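Local structure of glutamine cyclotransferase (Zymomonas mobilis, 3NOL) at residues 42-55 with 231-245. The protein catalyses the cyclisation of N-terminal glutamine to pyroglutamate as a bacterial glutaminyl cyclase with a calcium-containing beta-propeller fold. Numbering follows the deposited sequence.
Sequences KAFTEGFFYRNGYF and AWDKEHHRLFVTGKL. With CA (calcium ion), chain B; GOL (glycerol), chain C; SO4 (sulfate ion), chain D.
Tyr50 and Asp233 run side by side in the same direction, ring and carboxylate stacked with their planes 11° apart and Asp233 CB centred over one ring face. Arg238 NH2 gives Tyr50 OH a weak, bent bond, its guanidinium turned steeply to the ring, and a water 2.5 Å from Tyr50 OH accepts a hydrogen bond from it and donates one to Asp233 OD2. A leucine in place of Tyr50 would probably strip the aspartate of its flat cover and leave that water without its phenolic donor.

Deeper in, packing is apolar. Phe55 turns its edge to the face of Phe240, planes at 80°, while Phe48, with CG anti to its backbone N (chi1 -176°), lays CE2 3.6 Å from Ala231 CB and takes Thr242 CG2 over one face. At the opposite end Leu245 CD2 sits 3.6 Å from the Phe44 ring centroid, almost on its normal.

Polar ties fasten this end: Leu245 N hydrogen-bonds to Ala43 O at 2.9 Å, and the extended Lys244 chain carries NZ into a salt bridge with Glu46, 2.8 Å from OE2, with a glycerol hydroxyl bridging both side chains.

Strands 44-51 and 227-233 belong to different propeller sheets, edge strands running nearly parallel; one water accepts from both Tyr50 N and Trp232 N. Beside them Phe48 O binds calcium with Ile230, Glu176, Leu177, Glu178 and water, while strand 248-256 backs Phe55 and Phe240.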
ATOM      1  N   LYS A  42      -1.411  -0.062 -17.166  1.00  9.50           N
ATOM      2  CA  LYS A  42      -0.505   1.068 -17.275  1.00 10.71           C
ATOM      3  C   LYS A  42      -0.257   1.743 -15.914  1.00 10.47           C
ATOM      4  O   LYS A  42       0.490   2.720 -15.819  1.00 11.67           O
ATOM      5  CB  LYS A  42      -1.030   2.078 -18.323  1.00 11.69           C
ATOM      6  CG  LYS A  42      -0.999   1.525 -19.759  1.00 11.93           C
ATOM      7  CD  LYS A  42      -1.274   2.612 -20.786  1.00 14.39           C
ATOM      8  CE  LYS A  42      -1.088   2.089 -22.201  1.00 18.72           C
ATOM      9  NZ  LYS A  42      -2.010   0.961 -22.509  1.00 23.46           N
ATOM     10  N   ALA A  43      -0.868   1.202 -14.859  1.00  9.18           N
ATOM     11  CA  ALA A  43      -0.839   1.826 -13.542  1.00  8.72           C
ATOM     12  C   ALA A  43       0.299   1.265 -12.701  1.00  8.13           C
ATOM     13  O   ALA A  43       0.210   0.114 -12.220  1.00  8.17           O
ATOM     14  CB  ALA A  43      -2.195   1.624 -12.806  1.00  8.43           C
ATOM     15  N   PHE A  44       1.323   2.097 -12.491  1.00  7.30           N
ATOM     16  CA  PHE A  44       2.415   1.782 -11.549  1.00  7.40           C
ATOM     17  C   PHE A  44       1.967   2.046 -10.111  1.00  7.40           C
ATOM     18  O   PHE A  44       2.181   3.141  -9.565  1.00  7.73           O
ATOM     19  CB  PHE A  44       3.669   2.620 -11.831  1.00  7.42           C
ATOM     20  CG  PHE A  44       4.363   2.283 -13.129  1.00  8.34           C
ATOM     21  CD1 PHE A  44       4.066   3.000 -14.297  1.00  8.58           C
ATOM     22  CD2 PHE A  44       5.343   1.276 -13.169  1.00  9.12           C
ATOM     23  CE1 PHE A  44       4.753   2.717 -15.505  1.00  7.93           C
ATOM     24  CE2 PHE A  44       6.008   0.963 -14.377  1.00  8.29           C
ATOM     25  CZ  PHE A  44       5.718   1.689 -15.537  1.00  8.22           C
ATOM     26  N   THR A  45       1.327   1.058  -9.508  1.00  6.95           N
ATOM     27  CA  THR A  45       0.755   1.226  -8.174  1.00  7.13           C
ATOM     28  C   THR A  45       1.799   1.594  -7.116  1.00  6.97           C
ATOM     29  O   THR A  45       2.778   0.842  -6.928  1.00  6.89           O
ATOM     30  CB  THR A  45       0.052  -0.094  -7.754  1.00  7.18           C
ATOM     31  OG1 THR A  45      -0.919  -0.438  -8.753  1.00  8.19           O
ATOM     32  CG2 THR A  45      -0.627   0.074  -6.411  1.00  6.46           C
ATOM     33  N   GLU A  46       1.603   2.738  -6.434  1.00  6.07           N
ATOM     34  CA  GLU A  46       2.503   3.177  -5.341  1.00  6.93           C
ATOM     35  C   GLU A  46       1.810   3.369  -3.965  1.00  6.47           C
ATOM     36  O   GLU A  46       2.467   3.601  -2.932  1.00  6.87           O
ATOM     37  CB  GLU A  46       3.210   4.482  -5.708  1.00  7.34           C
ATOM     38  CG  GLU A  46       4.018   4.466  -7.018  1.00  7.44           C
ATOM     39  CD  GLU A  46       5.234   3.540  -6.967  1.00  9.29           C
ATOM     40  OE1 GLU A  46       5.490   2.908  -5.919  1.00 11.23           O
ATOM     41  OE2 GLU A  46       5.970   3.457  -7.985  1.00 12.47           O
ATOM     42  N   GLY A  47       0.486   3.297  -3.980  1.00  6.09           N
ATOM     43  CA  GLY A  47      -0.331   3.468  -2.777  1.00  5.74           C
ATOM     44  C   GLY A  47      -1.697   2.908  -3.111  1.00  6.21           C
ATOM     45  O   GLY A  47      -2.161   3.025  -4.255  1.00  6.42           O
ATOM     46  N   PHE A  48      -2.311   2.231  -2.150  1.00  5.91           N
ATOM     47  CA  PHE A  48      -3.534   1.477  -2.449  1.00  5.25           C
ATOM     48  C   PHE A  48      -4.280   1.195  -1.164  1.00  6.00           C
ATOM     49  O   PHE A  48      -3.730   0.630  -0.233  1.00  4.47           O
ATOM     50  CB  PHE A  48      -3.137   0.151  -3.156  1.00  5.45           C
ATOM     51  CG  PHE A  48      -4.281  -0.697  -3.607  1.00  6.63           C
ATOM     52  CD1 PHE A  48      -5.236  -0.195  -4.510  1.00  8.09           C
ATOM     53  CD2 PHE A  48      -4.341  -2.044  -3.250  1.00  8.28           C
ATOM     54  CE1 PHE A  48      -6.292  -1.017  -4.982  1.00  9.49           C
ATOM     55  CE2 PHE A  48      -5.390  -2.869  -3.722  1.00  5.43           C
ATOM     56  CZ  PHE A  48      -6.362  -2.357  -4.578  1.00  9.38           C
ATOM     57  N   PHE A  49      -5.532   1.622  -1.093  1.00  5.43           N
ATOM     58  CA  PHE A  49      -6.350   1.257   0.063  1.00  5.84           C
ATOM     59  C   PHE A  49      -7.818   1.154  -0.341  1.00  6.58           C
ATOM     60  O   PHE A  49      -8.200   1.602  -1.423  1.00  6.33           O
ATOM     61  CB  PHE A  49      -6.110   2.217   1.262  1.00  6.24           C
ATOM     62  CG  PHE A  49      -6.571   3.635   1.026  1.00  5.71           C
ATOM     63  CD1 PHE A  49      -5.659   4.622   0.648  1.00  6.86           C
ATOM     64  CD2 PHE A  49      -7.903   3.989   1.193  1.00  5.81           C
ATOM     65  CE1 PHE A  49      -6.060   5.925   0.453  1.00  6.86           C
ATOM     66  CE2 PHE A  49      -8.325   5.317   0.991  1.00  6.35           C
ATOM     67  CZ  PHE A  49      -7.396   6.289   0.611  1.00  6.66           C
ATOM     68  N   TYR A  50      -8.609   0.560   0.546  1.00  5.68           N
ATOM     69  CA  TYR A  50     -10.037   0.433   0.354  1.00  6.81           C
ATOM     70  C   TYR A  50     -10.730   1.370   1.333  1.00  6.67           C
ATOM     71  O   TYR A  50     -10.374   1.457   2.514  1.00  6.98           O
ATOM     72  CB  TYR A  50     -10.430  -1.005   0.650  1.00  7.68           C
ATOM     73  CG  TYR A  50     -11.935  -1.232   0.728  1.00  7.36           C
ATOM     74  CD1 TYR A  50     -12.649  -0.956   1.898  1.00  9.01           C
ATOM     75  CD2 TYR A  50     -12.610  -1.760  -0.366  1.00  7.61           C
ATOM     76  CE1 TYR A  50     -14.037  -1.199   1.965  1.00 11.47           C
ATOM     77  CE2 TYR A  50     -13.973  -2.021  -0.314  1.00 11.32           C
ATOM     78  CZ  TYR A  50     -14.674  -1.737   0.848  1.00 10.23           C
ATOM     79  OH  TYR A  50     -16.023  -1.994   0.864  1.00 11.84           O
ATOM     80  N   ARG A  51     -11.717   2.103   0.846  1.00  7.34           N
ATOM     81  CA  ARG A  51     -12.509   2.958   1.734  1.00  9.18           C
ATOM     82  C   ARG A  51     -13.860   3.181   1.110  1.00  9.21           C
ATOM     83  O   ARG A  51     -13.957   3.376  -0.123  1.00  8.74           O
ATOM     84  CB  ARG A  51     -11.816   4.298   2.003  1.00 10.47           C
ATOM     85  CG  ARG A  51     -12.563   5.170   3.048  1.00 14.35           C
ATOM     86  CD  ARG A  51     -11.753   6.306   3.556  1.00 19.83           C
ATOM     87  NE  ARG A  51     -12.413   7.161   4.570  1.00 21.37           N
ATOM     88  CZ  ARG A  51     -13.397   8.033   4.321  1.00 22.31           C
ATOM     89  NH1 ARG A  51     -13.881   8.793   5.293  1.00 19.17           N
ATOM     90  NH2 ARG A  51     -13.914   8.146   3.105  1.00 25.36           N
ATOM     91  N   ASN A  52     -14.895   3.139   1.957  0.50  9.49           N
ATOM     92  CA  ASN A  52     -16.275   3.417   1.547  0.50  9.54           C
ATOM     93  C   ASN A  52     -16.699   2.685   0.263  0.50  9.41           C
ATOM     94  O   ASN A  52     -17.339   3.262  -0.632  0.50  9.24           O
ATOM     95  CB  ASN A  52     -16.550   4.932   1.481  0.50 10.15           C
ATOM     96  CG  ASN A  52     -15.593   5.680   0.551  0.50  9.53           C
ATOM     97  OD1 ASN A  52     -15.789   5.739  -0.659  0.50 13.19           O
ATOM     98  ND2 ASN A  52     -14.554   6.258   1.128  0.50 12.64           N
ATOM     99  N   GLY A  53     -16.320   1.408   0.189  1.00  8.90           N
ATOM    100  CA  GLY A  53     -16.720   0.548  -0.919  1.00  9.14           C
ATOM    101  C   GLY A  53     -15.886   0.647  -2.183  1.00  9.09           C
ATOM    102  O   GLY A  53     -16.116  -0.118  -3.131  1.00  9.98           O
ATOM    103  N   TYR A  54     -14.904   1.552  -2.192  1.00  8.47           N
ATOM    104  CA  TYR A  54     -14.062   1.777  -3.367  1.00  8.01           C
ATOM    105  C   TYR A  54     -12.573   1.580  -3.095  1.00  7.37           C
ATOM    106  O   TYR A  54     -12.148   1.590  -1.941  1.00  6.70           O
ATOM    107  CB  TYR A  54     -14.329   3.178  -3.951  1.00  8.56           C
ATOM    108  CG  TYR A  54     -15.660   3.222  -4.647  1.00  9.27           C
ATOM    109  CD1 TYR A  54     -15.747   3.106  -6.042  1.00  9.86           C
ATOM    110  CD2 TYR A  54     -16.851   3.316  -3.904  1.00 10.10           C
ATOM    111  CE1 TYR A  54     -16.986   3.115  -6.678  1.00 11.53           C
ATOM    112  CE2 TYR A  54     -18.096   3.318  -4.540  1.00 11.49           C
ATOM    113  CZ  TYR A  54     -18.149   3.213  -5.919  1.00 12.17           C
ATOM    114  OH  TYR A  54     -19.363   3.216  -6.574  1.00 12.31           O
ATOM    115  N   PHE A  55     -11.794   1.399  -4.165  1.00  6.75           N
ATOM    116  CA  PHE A  55     -10.336   1.484  -4.052  1.00  6.24           C
ATOM    117  C   PHE A  55      -9.902   2.937  -4.216  1.00  7.28           C
ATOM    118  O   PHE A  55     -10.480   3.684  -5.039  1.00  7.42           O
ATOM    119  CB  PHE A  55      -9.644   0.686  -5.168  1.00  6.88           C
ATOM    120  CG  PHE A  55      -9.814  -0.808  -5.059  1.00  7.46           C
ATOM    121  CD1 PHE A  55      -9.886  -1.439  -3.812  1.00  7.28           C
ATOM    122  CD2 PHE A  55      -9.816  -1.592  -6.208  1.00  7.83           C
ATOM    123  CE1 PHE A  55     -10.040  -2.826  -3.727  1.00  9.83           C
ATOM    124  CE2 PHE A  55      -9.947  -2.996  -6.135  1.00  8.24           C
ATOM    125  CZ  PHE A  55     -10.062  -3.605  -4.902  1.00  9.38           C
ATOM    126  N   ALA A 231      -4.763  -3.836   0.109  1.00  5.18           N
ATOM    127  CA  ALA A 231      -5.914  -3.102   0.694  1.00  5.76           C
ATOM    128  C   ALA A 231      -6.782  -4.057   1.490  1.00  6.78           C
ATOM    129  O   ALA A 231      -6.788  -5.261   1.214  1.00  7.44           O
ATOM    130  CB  ALA A 231      -6.737  -2.440  -0.387  1.00  6.71           C
ATOM    131  N   TRP A 232      -7.527  -3.512   2.448  1.00  6.43           N
ATOM    132  CA  TRP A 232      -8.277  -4.335   3.374  1.00  7.14           C
ATOM    133  C   TRP A 232      -9.611  -3.666   3.630  1.00  7.02           C
ATOM    134  O   TRP A 232      -9.670  -2.487   3.957  1.00  6.70           O
ATOM    135  CB  TRP A 232      -7.472  -4.484   4.667  1.00  7.42           C
ATOM    136  CG  TRP A 232      -8.167  -5.159   5.814  1.00  6.58           C
ATOM    137  CD1 TRP A 232      -8.462  -4.605   7.037  1.00  7.16           C
ATOM    138  CD2 TRP A 232      -8.604  -6.528   5.876  1.00  7.46           C
ATOM    139  NE1 TRP A 232      -9.070  -5.541   7.848  1.00  8.43           N
ATOM    140  CE2 TRP A 232      -9.175  -6.728   7.164  1.00  7.16           C
ATOM    141  CE3 TRP A 232      -8.575  -7.598   4.974  1.00  8.33           C
ATOM    142  CZ2 TRP A 232      -9.695  -7.966   7.573  1.00  7.99           C
ATOM    143  CZ3 TRP A 232      -9.098  -8.838   5.384  1.00  8.15           C
ATOM    144  CH2 TRP A 232      -9.655  -9.006   6.661  1.00  7.44           C
ATOM    145  N   ASP A 233     -10.669  -4.457   3.468  1.00  7.03           N
ATOM    146  CA  ASP A 233     -12.035  -4.033   3.673  1.00  7.28           C
ATOM    147  C   ASP A 233     -12.409  -4.636   5.011  1.00  7.22           C
ATOM    148  O   ASP A 233     -12.659  -5.843   5.120  1.00  7.46           O
ATOM    149  CB  ASP A 233     -12.911  -4.586   2.542  1.00  6.80           C
ATOM    150  CG  ASP A 233     -14.413  -4.483   2.815  1.00  6.52           C
ATOM    151  OD1 ASP A 233     -15.164  -4.940   1.933  1.00  6.97           O
ATOM    152  OD2 ASP A 233     -14.828  -3.994   3.889  1.00  6.26           O
ATOM    153  N   LYS A 234     -12.445  -3.780   6.021  1.00  7.91           N
ATOM    154  CA  LYS A 234     -12.678  -4.181   7.408  1.00  8.64           C
ATOM    155  C   LYS A 234     -14.129  -4.645   7.628  1.00  9.09           C
ATOM    156  O   LYS A 234     -14.388  -5.603   8.383  1.00  9.18           O
ATOM    157  CB  LYS A 234     -12.349  -2.989   8.319  1.00  9.95           C
ATOM    158  CG  LYS A 234     -12.605  -3.192   9.812  1.00 12.49           C
ATOM    159  CD  LYS A 234     -11.627  -4.152  10.403  1.00 14.79           C
ATOM    160  CE  LYS A 234     -11.494  -3.942  11.892  1.00 15.34           C
ATOM    161  NZ  LYS A 234     -10.615  -5.024  12.411  1.00 17.12           N
ATOM    162  N   GLU A 235     -15.070  -3.967   6.979  1.00  7.79           N
ATOM    163  CA  GLU A 235     -16.495  -4.344   7.110  1.00  8.26           C
ATOM    164  C   GLU A 235     -16.775  -5.789   6.678  1.00  8.29           C
ATOM    165  O   GLU A 235     -17.416  -6.560   7.425  1.00  8.59           O
ATOM    166  CB  GLU A 235     -17.402  -3.395   6.328  1.00  7.95           C
ATOM    167  CG  GLU A 235     -18.887  -3.778   6.549  1.00  8.59           C
ATOM    168  CD  GLU A 235     -19.916  -2.902   5.832  1.00  9.69           C
ATOM    169  OE1 GLU A 235     -21.126  -3.104   6.131  1.00 12.08           O
ATOM    170  OE2 GLU A 235     -19.532  -2.059   4.985  1.00 11.71           O
ATOM    171  N   HIS A 236     -16.286  -6.162   5.485  1.00  8.39           N
ATOM    172  CA  HIS A 236     -16.568  -7.499   4.887  1.00  8.39           C
ATOM    173  C   HIS A 236     -15.399  -8.501   5.021  1.00  8.82           C
ATOM    174  O   HIS A 236     -15.511  -9.666   4.591  1.00  9.30           O
ATOM    175  CB  HIS A 236     -16.965  -7.358   3.406  1.00  8.06           C
ATOM    176  CG  HIS A 236     -17.995  -6.296   3.136  1.00  9.38           C
ATOM    177  ND1 HIS A 236     -19.334  -6.463   3.412  1.00 13.35           N
ATOM    178  CD2 HIS A 236     -17.867  -5.041   2.638  1.00 10.53           C
ATOM    179  CE1 HIS A 236     -19.992  -5.362   3.083  1.00  9.64           C
ATOM    180  NE2 HIS A 236     -19.129  -4.490   2.597  1.00 12.44           N
ATOM    181  N   HIS A 237     -14.292  -8.041   5.590  1.00  8.55           N
ATOM    182  CA  HIS A 237     -13.037  -8.808   5.660  1.00  9.16           C
ATOM    183  C   HIS A 237     -12.590  -9.330   4.280  1.00  8.24           C
ATOM    184  O   HIS A 237     -12.463 -10.544   4.050  1.00  8.18           O
ATOM    185  CB  HIS A 237     -13.133  -9.907   6.725  1.00 10.03           C
ATOM    186  CG  HIS A 237     -12.770  -9.437   8.105  1.00 13.13           C
ATOM    187  ND1 HIS A 237     -12.145 -10.256   9.026  1.00 16.44           N
ATOM    188  CD2 HIS A 237     -12.938  -8.238   8.720  1.00 13.95           C
ATOM    189  CE1 HIS A 237     -11.956  -9.584  10.152  1.00 16.62           C
ATOM    190  NE2 HIS A 237     -12.419  -8.354   9.990  1.00 14.07           N
ATOM    191  N   ARG A 238     -12.346  -8.382   3.380  1.00  7.89           N
ATOM    192  CA  ARG A 238     -11.774  -8.675   2.059  1.00  7.65           C
ATOM    193  C   ARG A 238     -10.361  -8.122   1.947  1.00  7.88           C
ATOM    194  O   ARG A 238     -10.147  -6.909   2.097  1.00  7.38           O
ATOM    195  CB  ARG A 238     -12.655  -8.101   0.936  1.00  7.35           C
ATOM    196  CG  ARG A 238     -14.045  -8.750   0.821  1.00  8.22           C
ATOM    197  CD  ARG A 238     -14.855  -8.223  -0.382  1.00  7.72           C
ATOM    198  NE  ARG A 238     -15.202  -6.807  -0.204  1.00  8.78           N
ATOM    199  CZ  ARG A 238     -15.752  -6.008  -1.126  1.00 11.00           C
ATOM    200  NH1 ARG A 238     -16.047  -6.446  -2.347  1.00  9.88           N
ATOM    201  NH2 ARG A 238     -16.017  -4.736  -0.816  1.00  9.24           N
ATOM    202  N   LEU A 239      -9.413  -9.017   1.675  1.00  6.74           N
ATOM    203  CA  LEU A 239      -8.023  -8.642   1.464  1.00  7.07           C
ATOM    204  C   LEU A 239      -7.737  -8.596  -0.042  1.00  6.31           C
ATOM    205  O   LEU A 239      -8.002  -9.573  -0.754  1.00  7.22           O
ATOM    206  CB  LEU A 239      -7.102  -9.665   2.131  1.00  6.69           C
ATOM    207  CG  LEU A 239      -5.590  -9.415   2.092  1.00  7.75           C
ATOM    208  CD1 LEU A 239      -5.219  -8.102   2.753  1.00  6.20           C
ATOM    209  CD2 LEU A 239      -4.821 -10.579   2.718  1.00  7.42           C
ATOM    210  N   PHE A 240      -7.187  -7.479  -0.502  1.00  6.97           N
ATOM    211  CA  PHE A 240      -6.941  -7.253  -1.926  1.00  6.22           C
ATOM    212  C   PHE A 240      -5.453  -7.004  -2.132  1.00  6.48           C
ATOM    213  O   PHE A 240      -4.846  -6.197  -1.405  1.00  6.08           O
ATOM    214  CB  PHE A 240      -7.688  -6.007  -2.423  1.00  6.97           C
ATOM    215  CG  PHE A 240      -9.184  -6.080  -2.278  1.00  5.21           C
ATOM    216  CD1 PHE A 240      -9.948  -6.787  -3.218  1.00  6.44           C
ATOM    217  CD2 PHE A 240      -9.824  -5.442  -1.204  1.00  6.83           C
ATOM    218  CE1 PHE A 240     -11.333  -6.829  -3.103  1.00  6.17           C
ATOM    219  CE2 PHE A 240     -11.217  -5.486  -1.082  1.00  7.12           C
ATOM    220  CZ  PHE A 240     -11.967  -6.170  -2.021  1.00  6.40           C
ATOM    221  N   VAL A 241      -4.890  -7.644  -3.150  1.00  6.87           N
ATOM    222  CA  VAL A 241      -3.477  -7.412  -3.493  1.00  6.63           C
ATOM    223  C   VAL A 241      -3.337  -7.150  -4.993  1.00  6.81           C
ATOM    224  O   VAL A 241      -4.082  -7.718  -5.813  1.00  6.27           O
ATOM    225  CB  VAL A 241      -2.573  -8.595  -3.072  1.00  6.90           C
ATOM    226  CG1 VAL A 241      -2.546  -8.737  -1.526  1.00  6.92           C
ATOM    227  CG2 VAL A 241      -3.034  -9.914  -3.741  1.00  6.00           C
ATOM    228  N   THR A 242      -2.406  -6.271  -5.349  1.00  5.30           N
ATOM    229  CA  THR A 242      -2.099  -6.031  -6.755  1.00  6.13           C
ATOM    230  C   THR A 242      -0.595  -5.723  -6.947  1.00  6.26           C
ATOM    231  O   THR A 242       0.237  -5.968  -6.055  1.00  6.67           O
ATOM    232  CB  THR A 242      -3.059  -4.934  -7.376  1.00  6.50           C
ATOM    233  OG1 THR A 242      -2.961  -4.923  -8.820  1.00  7.14           O
ATOM    234  CG2 THR A 242      -2.743  -3.552  -6.805  1.00  6.07           C
ATOM    235  N   GLY A 243      -0.253  -5.229  -8.133  1.00  6.23           N
ATOM    236  CA  GLY A 243       1.123  -4.863  -8.414  1.00  5.96           C
ATOM    237  C   GLY A 243       1.214  -3.864  -9.557  1.00  5.97           C
ATOM    238  O   GLY A 243       0.200  -3.539 -10.253  1.00  5.74           O
ATOM    239  N   LYS A 244       2.432  -3.359  -9.747  1.00  6.47           N
ATOM    240  CA  LYS A 244       2.645  -2.322 -10.759  1.00  6.18           C
ATOM    241  C   LYS A 244       2.475  -2.913 -12.148  1.00  6.33           C
ATOM    242  O   LYS A 244       3.190  -3.860 -12.504  1.00  6.29           O
ATOM    243  CB  LYS A 244       4.017  -1.687 -10.589  1.00  5.77           C
ATOM    244  CG  LYS A 244       4.260  -1.122  -9.158  1.00  6.17           C
ATOM    245  CD  LYS A 244       5.499  -0.202  -9.167  1.00  5.92           C
ATOM    246  CE  LYS A 244       6.039   0.135  -7.760  1.00  7.07           C
ATOM    247  NZ  LYS A 244       7.290   0.985  -7.805  1.00  7.92           N
ATOM    248  N   LEU A 245       1.536  -2.336 -12.902  1.00  6.88           N
ATOM    249  CA  LEU A 245       1.150  -2.765 -14.278  1.00  6.41           C
ATOM    250  C   LEU A 245       0.391  -4.099 -14.297  1.00  6.55           C
ATOM    251  O   LEU A 245       0.107  -4.651 -15.365  1.00  7.40           O
ATOM    252  CB  LEU A 245       2.364  -2.817 -15.216  1.00  6.37           C
ATOM    253  CG  LEU A 245       3.343  -1.631 -15.203  1.00  6.53           C
ATOM    254  CD1 LEU A 245       4.505  -1.875 -16.183  1.00  7.58           C
ATOM    255  CD2 LEU A 245       2.613  -0.334 -15.541  1.00  7.50           C
TER
HETATM  256 CA    CA B 263      -2.376  -0.119   1.476  1.00  5.77          CA
HETATM  257  C1  GOL C3731       9.219   2.011  -4.652  1.00 14.77           C
HETATM  258  O1  GOL C3731       7.941   1.680  -5.182  1.00 10.43           O
HETATM  259  C2  GOL C3731      10.039   2.897  -5.596  1.00 14.71           C
HETATM  260  O2  GOL C3731       9.461   4.196  -5.639  1.00 18.50           O
HETATM  261  C3  GOL C3731      11.448   3.130  -5.043  1.00 15.16           C
HETATM  262  O3  GOL C3731      12.141   3.963  -5.958  1.00 15.86           O
HETATM  263  S   SO4 D 264      -8.000  -3.275  14.232  1.00 30.66           S
HETATM  264  O1  SO4 D 264      -9.410  -3.433  14.599  1.00 31.46           O
HETATM  265  O2  SO4 D 264      -7.723  -3.993  12.993  1.00 30.36           O
HETATM  266  O3  SO4 D 264      -7.737  -1.847  14.062  1.00 28.92           O
HETATM  267  O4  SO4 D 264      -7.138  -3.817  15.290  1.00 30.25           O
HETATM  268  O   HOH W   1      -7.764  -0.650   2.943  1.00 12.51           O
HETATM  269  O   HOH W   2      -9.167   0.705   4.944  1.00 22.20           O
HETATM  270  O   HOH W   3     -16.971  -2.188   3.174  1.00 26.74           O
HETATM  271  O   HOH W   4     -17.442  -2.572  -2.366  1.00 10.96           O
HETATM  272  O   HOH W   5      -2.676   2.051   2.442  1.00  6.17           O